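Side-chain contact in L-Ala-D/L-Glu epimerase, a muconate lactonizing enzyme (Klebsiella pneumoniae subsp. pneumoniae MGH 78578, PDB 3FCP), which belongs to the muconate lactonizing enzyme branch of the enolase superfamily and carries a magnesium ion in its barrel domain: residues 225-230 with 234-239. Residues are numbered along the deposited sequence; the frame is centred on the assembly and turned at random.
Sequences EQPVSA and AALVRL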
loop_
_atom_site.group_PDB
_atom_site.type_symbol
_atom_site.label_atom_id
_atom_site.label_comp_id
_atom_site.label_asym_id
_atom_site.label_seq_id
_atom_site.Cartn_x
_atom_site.Cartn_y
_atom_site.Cartn_z
ATOM N N GLU A 225 9.815 -6.833 -25.287
ATOM C CA GLU A 225 8.437 -6.440 -25.568
ATOM C C GLU A 225 7.377 -7.457 -25.139
ATOM O O GLU A 225 7.487 -8.651 -25.431
ATOM C CB GLU A 225 8.281 -6.150 -27.065
ATOM C CG GLU A 225 6.959 -5.490 -27.452
ATOM C CD GLU A 225 6.831 -5.248 -28.951
ATOM O OE1 GLU A 225 7.867 -5.272 -29.660
ATOM O OE2 GLU A 225 5.695 -5.020 -29.420
ATOM N N GLN A 226 6.356 -6.955 -24.444
ATOM C CA GLN A 226 5.212 -7.738 -23.967
ATOM C C GLN A 226 5.537 -9.201 -23.679
ATOM O O GLN A 226 4.994 -10.109 -24.316
ATOM C CB GLN A 226 4.083 -7.651 -25.000
ATOM C CG GLN A 226 2.709 -8.058 -24.499
ATOM C CD GLN A 226 2.177 -7.125 -23.423
ATOM O OE1 GLN A 226 2.111 -5.908 -23.612
ATOM N NE2 GLN A 226 1.791 -7.693 -22.291
ATOM N N PRO A 227 6.414 -9.451 -22.694
ATOM C CA PRO A 227 6.800 -10.820 -22.338
ATOM C C PRO A 227 5.649 -11.695 -21.863
ATOM O O PRO A 227 5.601 -12.885 -22.176
ATOM C CB PRO A 227 7.867 -10.607 -21.260
ATOM C CG PRO A 227 7.468 -9.292 -20.636
ATOM C CD PRO A 227 7.110 -8.468 -21.844
ATOM N N VAL A 228 4.719 -11.102 -21.120
ATOM C CA VAL A 228 3.576 -11.846 -20.601
ATOM C C VAL A 228 2.251 -11.420 -21.234
ATOM O O VAL A 228 2.199 -10.482 -22.032
ATOM C CB VAL A 228 3.471 -11.693 -19.062
ATOM C CG1 VAL A 228 4.683 -12.319 -18.396
ATOM C CG2 VAL A 228 3.362 -10.219 -18.686
ATOM N N SER A 229 1.185 -12.121 -20.867
ATOM C CA SER A 229 -0.150 -11.848 -21.390
ATOM C C SER A 229 -0.717 -10.514 -20.916
ATOM O O SER A 229 -0.403 -10.044 -19.820
ATOM C CB SER A 229 -1.114 -12.962 -20.969
ATOM O OG SER A 229 -2.454 -12.607 -21.280
ATOM N N ALA A 230 -1.553 -9.908 -21.752
ATOM C CA ALA A 230 -2.193 -8.649 -21.401
ATOM C C ALA A 230 -3.260 -8.965 -20.348
ATOM O O ALA A 230 -3.888 -8.065 -19.801
ATOM C CB ALA A 230 -2.826 -8.007 -22.640
ATOM N N ALA A 234 -0.415 -7.354 -14.008
ATOM C CA ALA A 234 0.237 -7.416 -12.707
ATOM C C ALA A 234 1.647 -7.981 -12.880
ATOM O O ALA A 234 2.605 -7.468 -12.299
ATOM C CB ALA A 234 -0.571 -8.286 -11.743
ATOM N N ALA A 235 1.778 -9.029 -13.691
ATOM C CA ALA A 235 3.088 -9.634 -13.943
ATOM C C ALA A 235 3.983 -8.664 -14.718
ATOM O O ALA A 235 5.184 -8.555 -14.439
ATOM C CB ALA A 235 2.931 -10.937 -14.730
ATOM N N LEU A 236 3.399 -7.966 -15.693
ATOM C CA LEU A 236 4.156 -7.014 -16.502
ATOM C C LEU A 236 4.775 -5.947 -15.593
ATOM O O LEU A 236 5.947 -5.609 -15.727
ATOM C CB LEU A 236 3.253 -6.341 -17.545
ATOM C CG LEU A 236 3.995 -5.433 -18.534
ATOM C CD1 LEU A 236 4.889 -6.297 -19.426
ATOM C CD2 LEU A 236 3.007 -4.657 -19.395
ATOM N N VAL A 237 3.982 -5.420 -14.668
ATOM C CA VAL A 237 4.467 -4.407 -13.738
ATOM C C VAL A 237 5.590 -4.939 -12.859
ATOM O O VAL A 237 6.610 -4.271 -12.672
ATOM C CB VAL A 237 3.328 -3.896 -12.825
ATOM C CG1 VAL A 237 3.891 -2.994 -11.731
ATOM C CG2 VAL A 237 2.295 -3.140 -13.669
ATOM N N ARG A 238 5.398 -6.139 -12.315
ATOM C CA ARG A 238 6.399 -6.751 -11.448
ATOM C C ARG A 238 7.711 -6.934 -12.215
ATOM O O ARG A 238 8.790 -6.610 -11.713
ATOM C CB ARG A 238 5.893 -8.106 -10.931
ATOM C CG ARG A 238 6.868 -8.824 -9.999
ATOM C CD ARG A 238 6.273 -10.124 -9.439
ATOM N NE ARG A 238 5.862 -11.061 -10.482
ATOM C CZ ARG A 238 4.600 -11.389 -10.738
ATOM N NH1 ARG A 238 3.619 -10.857 -10.020
ATOM N NH2 ARG A 238 4.316 -12.233 -11.722
ATOM N N LEU A 239 7.611 -7.443 -13.435
ATOM C CA LEU A 239 8.793 -7.645 -14.260
ATOM C C LEU A 239 9.496 -6.309 -14.535
ATOM O O LEU A 239 10.715 -6.223 -14.440
ATOM C CB LEU A 239 8.403 -8.324 -15.576
ATOM C CG LEU A 239 7.921 -9.772 -15.426
ATOM C CD1 LEU A 239 7.238 -10.231 -16.699
ATOM C CD2 LEU A 239 9.113 -10.670 -15.086
#
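Ala-235 meets the loop first: its CB lies 4.0 Å from CG2 of Val-228, a residue whose CB is directed at the helix. That CG2 also rests on the backbone of the next helix residue, 3.7 Å from Leu-236 N, and touches Leu-236 CB. Leu-236 starts off along the flank of the helix, but with CG anti to its backbone N (chi1 -174°) it swings its far end back over the loop. There CD1 packs on CD of Pro-227 at 3.9 Å, the two side chains crossing at about a right angle, and CD2 comes near the amide end of Gln-226. This is the link between strand 223-225 and helix 233-242 in the enolase-type barrel, where loops after the strands carry the metal site. Gln-226, whose side chain comes about 5 Å from the magnesium ion, ties two of these loops together: NE2 bonds Val-228 O at 2.8 Å, nearly straight at 173°, with the donor above the carbonyl plane, while OE1 takes the backbone N-H groups of Asp-250 and Ala-252 after the next strand. One turn beyond Ala-235, Leu-239 sends CD1 tip to tip against the other valine methyl, 3.7 Å from Val-228 CG1, and slides past the proline ring in the opposite direction, 4.1 Å from Pro-227 CG.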